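Local coordinates for protein rhamnosidase B (Bacillus sp., PDB 2OKX) that hydrolyses alpha-L-rhamnosidic linkages, probably with inversion of configuration, as a glycoside hydrolase of family 78, at residues 212-217 against 402-407; 220-225 against 391-396; 241-246 against 362-367; 248-253 against 292-297; 269-274 against 301-306. One frame throughout, in Å; residues are numbered along the deposited sequence.

How the contacts relate
Five contacts illustrate how place in a fold sets chemistry. Contact 1 lies at the surface and leans on long charged side chains, whose salt bridges reach beyond its segments, and on water. Contact 2, buried and formed by the chain just after 212-217, relies on backbone pairing, small side chains and a leucine beside a tyrosine, with capped helices following. Contacts 3, 4 and 5 gather around neighbouring strands 240-252 and 297-309: contact 3 sets a helix on them through aromatic rings, contact 5 is a buried antiparallel pair, and contact 4, partly exposed, combines leucines with a turn. Contacts 3 and 5 lie closest, with centres about 10 Å apart, and meet where Tyr364 bonds to Asp304.

Contact 1. Residues 212-217 against 402-407; sequences SRVKAP and VWRTLA
Lys215 and Leu406 face each other as an antiparallel hydrogen-bonded pair, with Lys215 N donating to Leu406 O at 3.1 Å. CG of Lys215 is anti to its carbonyl carbon (chi1 -70°), which lays it 3.9 Å from Leu406 CD2; the extended chain continues past that methyl. The same CD2 sits over one face of the Arg213 guanidinium, toward its rim and 3.5 Å from NH1. That NH1 bonds to Asp434 O, and NE forms a salt bridge with Glu408. An alanine in place of Lys215 would probably leave Asp434 without its lysine salt-bridge mate and open a gap beside Leu406. Farther along, Pro217 CG rests on one face of the Trp403 indole, 3.6 Å from CE3 and offset toward the rim. Between these two pairings the backbone is held less firmly: Thr405 N reaches Lys215 O in a weak bond, and a water joins Ala216 O to Thr405 OG1. Strand 207-215 pairs here with strand 406-410 and, on its other side, with strand 436-443, where Glu438 forms a salt bridge with Arg404. Trp403, immediately after helix 397-402, touches strand 314-320 and meets Tyr289 edge-to-face.

Contact 2. Residues 220-225 against 391-396; sequences AAALDL and LYTEEN
The margin of a five-stranded antiparallel sheet is built where Ala222 of strand 219-223 pairs with Thr393 of the short outermost strand 392-393. Ala222 N donates to Thr393 O at 2.9 Å, and Thr393 N returns a longer bond of 3.3 Å to Ala222 O. Beyond the pair, Asp224 N binds Leu391 O at 3.0 Å. On one face of the sheet Leu223 and Tyr392 lie side by side, pointing the same way, with CD2 of the leucine 3.6 Å from CD1 of the tyrosine. Ala221 CB adds a contact of 3.8 Å to Tyr392 CE1. The phenol is fixed at its end too: Tyr392 OH donates to Glu394 OE2 at 2.7 Å, on the anti side of that oxygen, and also bonds to Tyr219 OH. The opposite face carries Ala222 CB and Thr393 CG2, while Thr393 OG1 accepts from Glu395 N in an ST turn.

Asn396 brings CB within 3.6 Å of Ala220 O and CG within 4.2 Å of Ala222 CB; its OD1 caps Gly399 N and its ND2 bonds to His315. Asp224 likewise caps Asn227 N through OD2, its OD1 forming a salt bridge with Arg20. Strand 392-393 thus adds an antiparallel edge to strand 219-223. Domain D2 is probably related to the galactose-binding-like domains, which are beta-sandwiches.

Contact 3. Residues 241-246 against 362-367; sequences SYCGYV and PDYRAL
Cys243 sets its sulfur over the ring of Tyr364, SG lying 3.5 Å from the ring centroid and only 14° off the normal, a sulfur-aromatic contact. SG anti to the backbone N (chi1 179°) carries the sulfur out to the ring. Gly244 comes next, with backbone angles at which any side chain would collide with the carbonyl oxygen of Cys243. Its N-H bonds to Thr306 OG1, tying this part of the chain to strand 297-309.

Tyr245 then reaches across to the helix. Its hydroxyl donates to the backbone carbonyl Tyr364 O at 2.6 Å, near the plane of the Tyr245 ring, although the position of that hydroxyl is less certain. The two tyrosine side chains cross at about a right angle, while their rings are oblique, the planes 37° apart. The closest ring carbons are Tyr245 CE1 and Tyr364 CD2, at 3.5 Å. Leu367 slides past Tyr245 in the opposite direction and brings CD2 within 4.0 Å of Tyr245 CE1. At its far end Tyr364 OH bonds to Asp304 OD1, so the ring is held at its tip as well as over one face.

An alanine at Tyr364 would probably leave Cys243 SG without its aromatic partner, deprive Asp304 of a hydroxyl donor and open a gap beside Tyr245. The chemistry implies that helix 362-370 is joined to strand 240-252 chiefly through aromatic surface, with the bond from Tyr364 OH to Asp304, and possibly that from Tyr245 OH, giving direction to an otherwise apolar interface.

Contact 4. Residues 248-253 against 292-297; sequences TILTLE and LNLAAG
Leu252 and Gly297 supply the firm part of the contact, an antiparallel hydrogen-bonded pair in which each backbone serves the other. Leu252 N donates to Gly297 O at 2.9 Å, and Gly297 N to Leu252 O at 3.0 Å. The backbone of Gly297 is twisted into a shape that would press any larger residue's side chain into the carbonyl of Ala296. Beside this pair, Leu294 fits against two leucines: its CD1 meets Leu250 CD2 at 3.8 Å, and its CB meets Leu252 CD1 at the same distance. Leu252 and Leu294 cross at about a right angle.

The other side thins out toward solvent. Ala295 is exposed, Glu253 begins its side chain away from the turn, and the exposed Ala296 touches lightly, its CB 3.8 Å from Glu253 O. Strand 288-294 edges one antiparallel sheet, whereas strand 240-252 belongs to another, so the turn at Ala295 and Ala296 carries the chain between sheets before strand 297-309 begins. Leu250 and Leu252 also pack on Val258 of strand 256-262 and on Phe324 of strand 324-327.

Contact 5. Residues 269-274 against 301-306; sequences SGVWVD and VLVDIT
Val271, Trp272 and Val273 run antiparallel to Val301, Leu302 and Val303, the short strand axes 4.7 Å apart at 167°. Trp272 and Leu302 form the hydrogen-bonded pair: Trp272 N to Leu302 O and Leu302 N to Trp272 O are both 2.7 Å. Asp304 N extends the ladder to Gly270 O at 2.9 Å. The valines share one face, with Val271 CG2 4.2 Å from Val303 CG1, and both touch Phe262 of strand 256-262.

Strand 301-304 is part of strand 297-309, which is flanked in the same antiparallel sheet by strands 240-252 and 271-273, within the beta-rich domain D2. On the face opposite the valines, Trp272 and Asp304 lie side by side, pointing the same way. The indole meets Asp304 CB at its edge, CZ3 lying 3.8 Å away, while NE1 bonds to Glu369 outside the pair. Both carboxylate oxygens of Asp304 are gripped. OD1 accepts from Ser269 OG through its anti lone pair and, weakly, from Ser269 N; Tyr364 OH of helix 362-370 also bonds to it. OD2 takes Thr306 OG1 at 2.8 Å on its syn lone pair and Thr306 N at 2.9 Å from above the carboxylate plane, closing an Asx turn.

Contact 1. Residues 212-217 against 402-407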
# COMPACT_ATOMS: atom_id res chain seq x y z
N SER A 212 -1.43 -26.84 13.28
CA SER A 212 -0.21 -27.17 14.01
C SER A 212 -0.34 -26.84 15.48
O SER A 212 -1.13 -25.99 15.87
CB SER A 212 0.97 -26.38 13.44
OG SER A 212 1.15 -26.58 12.05
N ARG A 213 0.45 -27.54 16.29
CA ARG A 213 0.50 -27.26 17.72
C ARG A 213 1.72 -26.36 17.80
O ARG A 213 2.82 -26.76 17.39
CB ARG A 213 0.73 -28.54 18.53
CG ARG A 213 0.88 -28.28 20.04
CD ARG A 213 0.93 -29.59 20.83
NE ARG A 213 2.13 -30.38 20.56
CZ ARG A 213 3.20 -30.40 21.35
NH1 ARG A 213 3.23 -29.68 22.47
NH2 ARG A 213 4.25 -31.15 21.03
N VAL A 214 1.55 -25.14 18.29
CA VAL A 214 2.67 -24.22 18.35
C VAL A 214 2.82 -23.46 19.66
O VAL A 214 1.94 -23.48 20.52
CB VAL A 214 2.55 -23.17 17.21
CG1 VAL A 214 2.34 -23.88 15.87
CG2 VAL A 214 1.38 -22.24 17.49
N LYS A 215 3.96 -22.78 19.80
CA LYS A 215 4.25 -21.97 20.98
C LYS A 215 5.03 -20.73 20.57
O LYS A 215 5.95 -20.81 19.75
CB LYS A 215 5.10 -22.75 21.99
CG LYS A 215 4.38 -23.89 22.69
CD LYS A 215 5.32 -24.58 23.66
CE LYS A 215 4.62 -25.70 24.43
NZ LYS A 215 5.57 -26.45 25.29
N ALA A 216 4.65 -19.59 21.14
CA ALA A 216 5.31 -18.32 20.88
C ALA A 216 6.42 -18.19 21.92
O ALA A 216 6.45 -18.94 22.90
CB ALA A 216 4.33 -17.17 21.02
N PRO A 217 7.34 -17.24 21.72
CA PRO A 217 8.43 -17.06 22.69
C PRO A 217 7.86 -16.59 24.03
O PRO A 217 6.83 -15.92 24.06
CB PRO A 217 9.31 -15.99 22.04
CG PRO A 217 9.01 -16.14 20.56
CD PRO A 217 7.52 -16.35 20.56
N VAL A 402 6.74 -15.18 13.61
CA VAL A 402 8.04 -15.28 12.98
C VAL A 402 8.92 -16.24 13.76
O VAL A 402 9.65 -17.04 13.17
CB VAL A 402 8.73 -13.90 12.91
CG1 VAL A 402 10.17 -14.05 12.41
CG2 VAL A 402 7.95 -13.00 11.97
N TRP A 403 8.86 -16.17 15.08
CA TRP A 403 9.64 -17.09 15.89
C TRP A 403 8.72 -17.92 16.75
O TRP A 403 8.13 -17.42 17.72
CB TRP A 403 10.65 -16.35 16.78
CG TRP A 403 11.48 -17.26 17.67
CD1 TRP A 403 11.72 -18.60 17.48
CD2 TRP A 403 12.22 -16.88 18.84
NE1 TRP A 403 12.56 -19.07 18.46
CE2 TRP A 403 12.88 -18.04 19.31
CE3 TRP A 403 12.39 -15.68 19.53
CZ2 TRP A 403 13.71 -18.03 20.44
CZ3 TRP A 403 13.21 -15.67 20.66
CH2 TRP A 403 13.85 -16.84 21.10
N ARG A 404 8.57 -19.18 16.37
CA ARG A 404 7.74 -20.13 17.10
C ARG A 404 8.73 -21.12 17.70
O ARG A 404 9.47 -21.78 16.97
CB ARG A 404 6.77 -20.85 16.15
CG ARG A 404 5.72 -19.95 15.52
CD ARG A 404 4.88 -20.69 14.47
NE ARG A 404 5.72 -21.23 13.40
CZ ARG A 404 5.28 -22.05 12.45
NH1 ARG A 404 4.01 -22.43 12.42
NH2 ARG A 404 6.12 -22.52 11.54
N THR A 405 8.76 -21.19 19.03
CA THR A 405 9.67 -22.10 19.72
C THR A 405 9.24 -23.55 19.50
O THR A 405 10.01 -24.48 19.73
CB THR A 405 9.70 -21.77 21.22
OG1 THR A 405 8.36 -21.74 21.74
CG2 THR A 405 10.34 -20.41 21.44
N LEU A 406 8.00 -23.72 19.05
CA LEU A 406 7.45 -25.03 18.74
C LEU A 406 6.50 -24.88 17.56
O LEU A 406 5.67 -23.98 17.55
CB LEU A 406 6.68 -25.60 19.94
CG LEU A 406 5.85 -26.84 19.60
CD1 LEU A 406 6.79 -28.01 19.32
CD2 LEU A 406 4.91 -27.18 20.74
N ALA A 407 6.64 -25.76 16.57
CA ALA A 407 5.78 -25.75 15.39
C ALA A 407 5.64 -27.20 14.98
O ALA A 407 6.50 -27.76 14.30
CB ALA A 407 6.43 -24.94 14.27
O HOH W 1 3.59 -25.34 11.23
O HOH W 2 8.28 -20.66 24.17

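Contact 2. Residues 220-225 against 391-396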
# COMPACT_ATOMS: atom_id res chain seq x y z
N ALA A 220 7.81 -11.55 23.86
CA ALA A 220 7.79 -11.01 22.50
C ALA A 220 7.18 -9.63 22.57
O ALA A 220 6.05 -9.46 23.02
CB ALA A 220 6.96 -11.91 21.58
N ALA A 221 7.92 -8.62 22.12
CA ALA A 221 7.43 -7.26 22.19
C ALA A 221 7.63 -6.48 20.90
O ALA A 221 8.59 -6.70 20.16
CB ALA A 221 8.10 -6.53 23.35
N ALA A 222 6.70 -5.56 20.65
CA ALA A 222 6.75 -4.70 19.48
C ALA A 222 7.04 -3.30 20.01
O ALA A 222 6.30 -2.78 20.86
CB ALA A 222 5.42 -4.74 18.73
N LEU A 223 8.12 -2.69 19.52
CA LEU A 223 8.52 -1.36 19.96
C LEU A 223 8.52 -0.34 18.84
O LEU A 223 8.99 -0.62 17.74
CB LEU A 223 9.94 -1.41 20.55
CG LEU A 223 10.57 -2.73 20.99
CD1 LEU A 223 11.99 -2.45 21.49
CD2 LEU A 223 9.74 -3.39 22.08
N ASP A 224 8.00 0.85 19.12
CA ASP A 224 8.00 1.91 18.13
C ASP A 224 9.20 2.78 18.49
O ASP A 224 9.08 3.81 19.17
CB ASP A 224 6.71 2.72 18.19
CG ASP A 224 6.58 3.69 17.04
OD1 ASP A 224 5.44 4.10 16.73
OD2 ASP A 224 7.61 4.05 16.44
N LEU A 225 10.38 2.34 18.05
CA LEU A 225 11.62 3.04 18.32
C LEU A 225 11.68 4.42 17.67
O LEU A 225 12.32 5.32 18.20
CB LEU A 225 12.80 2.18 17.86
CG LEU A 225 13.00 0.87 18.62
CD1 LEU A 225 14.14 0.07 18.00
CD2 LEU A 225 13.28 1.16 20.09
N LEU A 391 4.07 3.21 23.25
CA LEU A 391 4.90 2.79 22.12
C LEU A 391 5.45 1.40 22.36
O LEU A 391 6.33 0.94 21.64
CB LEU A 391 6.08 3.77 21.95
CG LEU A 391 5.75 5.26 21.86
CD1 LEU A 391 7.04 6.05 21.66
CD2 LEU A 391 4.79 5.52 20.71
N TYR A 392 4.91 0.71 23.36
CA TYR A 392 5.39 -0.62 23.73
C TYR A 392 4.27 -1.61 24.03
O TYR A 392 3.28 -1.25 24.67
CB TYR A 392 6.29 -0.48 24.96
CG TYR A 392 6.78 -1.79 25.54
CD1 TYR A 392 7.97 -2.36 25.09
CD2 TYR A 392 6.06 -2.45 26.53
CE1 TYR A 392 8.43 -3.55 25.63
CE2 TYR A 392 6.51 -3.65 27.08
CZ TYR A 392 7.70 -4.19 26.62
OH TYR A 392 8.17 -5.36 27.16
N THR A 393 4.44 -2.85 23.58
CA THR A 393 3.46 -3.89 23.86
C THR A 393 4.05 -5.29 23.80
O THR A 393 4.90 -5.59 22.96
CB THR A 393 2.24 -3.84 22.89
OG1 THR A 393 1.25 -4.78 23.34
CG2 THR A 393 2.66 -4.20 21.46
N GLU A 394 3.60 -6.15 24.72
CA GLU A 394 4.06 -7.53 24.78
C GLU A 394 3.03 -8.45 24.12
O GLU A 394 3.15 -9.67 24.16
CB GLU A 394 4.32 -7.93 26.23
CG GLU A 394 5.68 -7.44 26.74
CD GLU A 394 5.83 -7.52 28.25
OE1 GLU A 394 5.30 -8.47 28.86
OE2 GLU A 394 6.51 -6.64 28.82
N GLU A 395 2.01 -7.85 23.52
CA GLU A 395 0.98 -8.61 22.81
C GLU A 395 1.41 -8.44 21.36
O GLU A 395 0.91 -7.58 20.64
CB GLU A 395 -0.39 -7.97 23.08
CG GLU A 395 -0.71 -7.91 24.58
CD GLU A 395 -2.05 -7.28 24.88
OE1 GLU A 395 -2.16 -6.03 24.76
OE2 GLU A 395 -2.98 -8.02 25.23
N ASN A 396 2.36 -9.28 20.96
CA ASN A 396 2.98 -9.21 19.64
C ASN A 396 2.72 -10.42 18.74
O ASN A 396 3.46 -11.40 18.75
CB ASN A 396 4.48 -9.00 19.85
CG ASN A 396 5.25 -8.91 18.55
OD1 ASN A 396 4.68 -8.78 17.47
ND2 ASN A 396 6.58 -8.98 18.66
O HOH W 3 5.16 -11.25 25.26
O HOH W 4 4.38 -1.01 19.78

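Contact 3. Residues 241-246 against 362-367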
# COMPACT_ATOMS: atom_id res chain seq x y z
N SER A 241 16.66 9.42 11.53
CA SER A 241 17.73 8.54 11.96
C SER A 241 18.01 8.88 13.41
O SER A 241 17.88 10.03 13.82
CB SER A 241 18.99 8.75 11.12
OG SER A 241 18.79 8.32 9.79
N TYR A 242 18.34 7.87 14.20
CA TYR A 242 18.65 8.09 15.60
C TYR A 242 19.82 7.23 16.01
O TYR A 242 20.10 6.20 15.41
CB TYR A 242 17.44 7.79 16.51
CG TYR A 242 16.68 6.52 16.19
CD1 TYR A 242 15.46 6.57 15.51
CD2 TYR A 242 17.19 5.27 16.55
CE1 TYR A 242 14.75 5.40 15.20
CE2 TYR A 242 16.49 4.10 16.24
CZ TYR A 242 15.28 4.18 15.57
OH TYR A 242 14.60 3.02 15.26
N CYS A 243 20.52 7.68 17.05
CA CYS A 243 21.68 6.99 17.57
C CYS A 243 21.41 6.65 19.03
O CYS A 243 21.06 7.52 19.82
CB CYS A 243 22.91 7.90 17.47
SG CYS A 243 24.42 7.19 18.11
N GLY A 244 21.56 5.37 19.38
CA GLY A 244 21.31 4.97 20.75
C GLY A 244 21.14 3.48 20.90
O GLY A 244 21.41 2.71 19.97
N TYR A 245 20.70 3.06 22.09
CA TYR A 245 20.51 1.64 22.37
C TYR A 245 19.20 1.36 23.08
O TYR A 245 18.52 2.27 23.54
CB TYR A 245 21.60 1.10 23.31
CG TYR A 245 23.03 1.36 22.91
CD1 TYR A 245 23.63 2.60 23.14
CD2 TYR A 245 23.80 0.36 22.33
CE1 TYR A 245 24.96 2.83 22.81
CE2 TYR A 245 25.13 0.58 21.98
CZ TYR A 245 25.70 1.81 22.23
OH TYR A 245 27.01 2.02 21.88
N VAL A 246 18.86 0.08 23.14
CA VAL A 246 17.69 -0.37 23.88
C VAL A 246 18.38 -1.13 25.00
O VAL A 246 19.31 -1.88 24.75
CB VAL A 246 16.81 -1.35 23.08
CG1 VAL A 246 15.90 -2.11 24.04
CG2 VAL A 246 15.97 -0.59 22.07
N PRO A 362 31.03 10.53 21.76
CA PRO A 362 31.90 9.84 22.72
C PRO A 362 31.23 8.85 23.67
O PRO A 362 31.76 7.77 23.92
CB PRO A 362 32.58 11.00 23.46
CG PRO A 362 31.58 12.11 23.36
CD PRO A 362 31.12 11.99 21.93
N ASP A 363 30.07 9.21 24.20
CA ASP A 363 29.38 8.30 25.11
C ASP A 363 28.81 7.10 24.36
O ASP A 363 28.84 5.98 24.86
CB ASP A 363 28.29 9.05 25.87
CG ASP A 363 28.85 10.09 26.82
OD1 ASP A 363 29.86 9.79 27.48
OD2 ASP A 363 28.28 11.20 26.91
N TYR A 364 28.30 7.35 23.16
CA TYR A 364 27.76 6.26 22.36
C TYR A 364 28.84 5.23 22.06
O TYR A 364 28.60 4.03 22.13
CB TYR A 364 27.19 6.82 21.04
CG TYR A 364 26.94 5.76 19.99
CD1 TYR A 364 27.73 5.70 18.84
CD2 TYR A 364 25.94 4.80 20.14
CE1 TYR A 364 27.53 4.72 17.87
CE2 TYR A 364 25.72 3.82 19.18
CZ TYR A 364 26.52 3.78 18.05
OH TYR A 364 26.31 2.81 17.10
N ARG A 365 30.04 5.71 21.75
CA ARG A 365 31.16 4.83 21.43
C ARG A 365 31.77 4.07 22.60
O ARG A 365 32.24 2.94 22.45
CB ARG A 365 32.27 5.63 20.74
CG ARG A 365 31.91 6.12 19.35
CD ARG A 365 31.74 4.97 18.38
NE ARG A 365 31.39 5.43 17.03
CZ ARG A 365 31.26 4.64 15.98
NH1 ARG A 365 31.46 3.33 16.10
NH2 ARG A 365 30.95 5.15 14.79
N ALA A 366 31.77 4.68 23.78
CA ALA A 366 32.35 4.04 24.96
C ALA A 366 31.36 3.20 25.74
O ALA A 366 31.69 2.11 26.22
CB ALA A 366 32.95 5.11 25.88
N LEU A 367 30.13 3.70 25.86
CA LEU A 367 29.07 3.05 26.61
C LEU A 367 29.00 1.53 26.66
O LEU A 367 29.03 0.94 27.74
CB LEU A 367 27.71 3.61 26.17
CG LEU A 367 26.48 3.13 26.94
CD1 LEU A 367 26.76 3.08 28.42
CD2 LEU A 367 25.33 4.07 26.64

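Contact 4. Residues 248-253 against 292-297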
# COMPACT_ATOMS: atom_id res chain seq x y z
N THR A 248 17.93 -3.37 28.88
CA THR A 248 17.10 -4.04 29.86
C THR A 248 17.98 -4.95 30.71
O THR A 248 19.03 -5.42 30.27
CB THR A 248 16.01 -4.91 29.19
OG1 THR A 248 15.07 -5.34 30.18
CG2 THR A 248 16.64 -6.14 28.53
N ILE A 249 17.54 -5.19 31.94
CA ILE A 249 18.26 -6.06 32.85
C ILE A 249 17.60 -7.43 32.83
O ILE A 249 16.42 -7.56 33.17
CB ILE A 249 18.24 -5.53 34.29
CG1 ILE A 249 18.87 -4.13 34.35
CG2 ILE A 249 19.00 -6.48 35.21
CD1 ILE A 249 20.32 -4.11 33.93
N LEU A 250 18.35 -8.44 32.41
CA LEU A 250 17.85 -9.81 32.34
C LEU A 250 18.29 -10.55 33.60
O LEU A 250 19.49 -10.71 33.83
CB LEU A 250 18.41 -10.51 31.10
CG LEU A 250 18.17 -12.02 30.98
CD1 LEU A 250 16.68 -12.29 30.91
CD2 LEU A 250 18.87 -12.54 29.73
N THR A 251 17.33 -11.00 34.39
CA THR A 251 17.65 -11.72 35.62
C THR A 251 17.21 -13.17 35.56
O THR A 251 16.03 -13.47 35.36
CB THR A 251 16.97 -11.07 36.84
OG1 THR A 251 17.32 -9.69 36.91
CG2 THR A 251 17.41 -11.76 38.13
N LEU A 252 18.17 -14.08 35.73
CA LEU A 252 17.90 -15.51 35.72
C LEU A 252 17.86 -16.05 37.14
O LEU A 252 18.79 -15.84 37.91
CB LEU A 252 18.97 -16.26 34.93
CG LEU A 252 18.87 -16.27 33.40
CD1 LEU A 252 19.98 -17.15 32.84
CD2 LEU A 252 17.51 -16.82 32.99
N GLU A 253 16.78 -16.75 37.48
CA GLU A 253 16.64 -17.33 38.81
C GLU A 253 17.70 -18.42 38.98
O GLU A 253 18.25 -18.60 40.06
CB GLU A 253 15.25 -17.92 39.00
CG GLU A 253 14.12 -16.92 38.82
CD GLU A 253 12.76 -17.53 39.10
OE1 GLU A 253 11.74 -16.81 38.94
OE2 GLU A 253 12.70 -18.72 39.47
N LEU A 292 22.70 -17.47 24.45
CA LEU A 292 23.46 -17.00 25.61
C LEU A 292 23.52 -18.07 26.69
O LEU A 292 22.49 -18.51 27.19
CB LEU A 292 22.82 -15.74 26.19
CG LEU A 292 22.45 -14.61 25.23
CD1 LEU A 292 21.81 -13.47 26.01
CD2 LEU A 292 23.68 -14.13 24.48
N ASN A 293 24.73 -18.48 27.04
CA ASN A 293 24.94 -19.48 28.08
C ASN A 293 25.27 -18.69 29.34
O ASN A 293 26.44 -18.42 29.63
CB ASN A 293 26.09 -20.41 27.70
CG ASN A 293 26.25 -21.57 28.66
OD1 ASN A 293 25.28 -22.22 29.04
ND2 ASN A 293 27.49 -21.84 29.05
N LEU A 294 24.24 -18.31 30.08
CA LEU A 294 24.40 -17.50 31.28
C LEU A 294 24.34 -18.26 32.60
O LEU A 294 23.89 -19.41 32.66
CB LEU A 294 23.33 -16.41 31.30
CG LEU A 294 23.16 -15.59 30.01
CD1 LEU A 294 21.98 -14.66 30.15
CD2 LEU A 294 24.44 -14.82 29.73
N ALA A 295 24.80 -17.59 33.66
CA ALA A 295 24.78 -18.14 35.00
C ALA A 295 23.69 -17.36 35.71
O ALA A 295 23.30 -16.29 35.26
CB ALA A 295 26.12 -17.92 35.68
N ALA A 296 23.19 -17.90 36.82
CA ALA A 296 22.14 -17.22 37.57
C ALA A 296 22.57 -15.80 37.92
O ALA A 296 23.76 -15.53 38.06
CB ALA A 296 21.82 -18.00 38.84
N GLY A 297 21.60 -14.90 38.05
CA GLY A 297 21.93 -13.52 38.38
C GLY A 297 21.42 -12.50 37.39
O GLY A 297 20.59 -12.80 36.53

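Contact 5. Residues 269-274 against 301-306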
# COMPACT_ATOMS: atom_id res chain seq x y z
N SER A 269 24.69 -1.76 15.12
CA SER A 269 25.93 -2.51 14.97
C SER A 269 26.00 -3.85 15.70
O SER A 269 26.84 -4.69 15.37
CB SER A 269 27.12 -1.65 15.39
OG SER A 269 27.04 -1.34 16.78
N GLY A 270 25.15 -4.06 16.70
CA GLY A 270 25.20 -5.33 17.40
C GLY A 270 24.50 -5.40 18.74
O GLY A 270 23.75 -4.49 19.13
N VAL A 271 24.74 -6.50 19.44
CA VAL A 271 24.15 -6.75 20.75
C VAL A 271 25.26 -7.02 21.76
O VAL A 271 26.20 -7.78 21.49
CB VAL A 271 23.22 -7.99 20.70
CG1 VAL A 271 22.70 -8.31 22.10
CG2 VAL A 271 22.04 -7.72 19.75
N TRP A 272 25.14 -6.40 22.93
CA TRP A 272 26.11 -6.56 24.01
C TRP A 272 25.42 -7.15 25.24
O TRP A 272 24.28 -6.78 25.56
CB TRP A 272 26.72 -5.20 24.38
CG TRP A 272 27.79 -4.72 23.44
CD1 TRP A 272 29.14 -4.80 23.62
CD2 TRP A 272 27.60 -4.08 22.17
NE1 TRP A 272 29.80 -4.24 22.55
CE2 TRP A 272 28.88 -3.79 21.64
CE3 TRP A 272 26.47 -3.71 21.42
CZ2 TRP A 272 29.06 -3.16 20.40
CZ3 TRP A 272 26.65 -3.09 20.19
CH2 TRP A 272 27.94 -2.82 19.70
N VAL A 273 26.11 -8.05 25.92
CA VAL A 273 25.59 -8.68 27.13
C VAL A 273 26.70 -8.59 28.18
O VAL A 273 27.79 -9.13 27.98
CB VAL A 273 25.23 -10.16 26.90
CG1 VAL A 273 24.80 -10.81 28.21
CG2 VAL A 273 24.09 -10.25 25.88
N ASP A 274 26.42 -7.90 29.28
CA ASP A 274 27.41 -7.72 30.34
C ASP A 274 28.64 -7.02 29.77
O ASP A 274 29.77 -7.33 30.15
CB ASP A 274 27.81 -9.08 30.94
CG ASP A 274 26.64 -9.80 31.58
OD1 ASP A 274 25.81 -9.14 32.24
OD2 ASP A 274 26.56 -11.04 31.45
N VAL A 301 21.65 -6.23 29.11
CA VAL A 301 21.62 -6.47 27.68
C VAL A 301 21.49 -5.14 26.97
O VAL A 301 20.61 -4.34 27.29
CB VAL A 301 20.43 -7.37 27.28
CG1 VAL A 301 20.43 -7.62 25.78
CG2 VAL A 301 20.52 -8.69 28.03
N LEU A 302 22.38 -4.89 26.03
CA LEU A 302 22.38 -3.63 25.29
C LEU A 302 22.30 -3.92 23.79
O LEU A 302 23.15 -4.61 23.24
CB LEU A 302 23.66 -2.84 25.60
CG LEU A 302 23.57 -1.32 25.63
CD1 LEU A 302 22.75 -0.88 26.82
CD2 LEU A 302 24.97 -0.72 25.73
N VAL A 303 21.26 -3.39 23.15
CA VAL A 303 21.08 -3.60 21.72
C VAL A 303 21.26 -2.27 21.00
O VAL A 303 20.53 -1.32 21.26
CB VAL A 303 19.66 -4.14 21.40
CG1 VAL A 303 19.50 -4.35 19.90
CG2 VAL A 303 19.41 -5.44 22.16
N ASP A 304 22.24 -2.20 20.11
CA ASP A 304 22.48 -0.97 19.37
C ASP A 304 21.38 -0.85 18.32
O ASP A 304 21.20 -1.76 17.51
CB ASP A 304 23.85 -1.01 18.68
CG ASP A 304 24.20 0.30 17.99
OD1 ASP A 304 25.31 0.39 17.44
OD2 ASP A 304 23.37 1.23 18.00
N ILE A 305 20.65 0.26 18.34
CA ILE A 305 19.56 0.48 17.38
C ILE A 305 19.83 1.67 16.46
O ILE A 305 18.94 2.12 15.75
CB ILE A 305 18.22 0.72 18.10
CG1 ILE A 305 18.34 1.90 19.07
CG2 ILE A 305 17.79 -0.55 18.84
CD1 ILE A 305 17.04 2.27 19.77
N THR A 306 21.07 2.16 16.49
CA THR A 306 21.47 3.30 15.66
C THR A 306 21.17 2.98 14.20
O THR A 306 21.73 2.04 13.64
CB THR A 306 22.97 3.58 15.81
OG1 THR A 306 23.26 3.88 17.18
CG2 THR A 306 23.39 4.76 14.94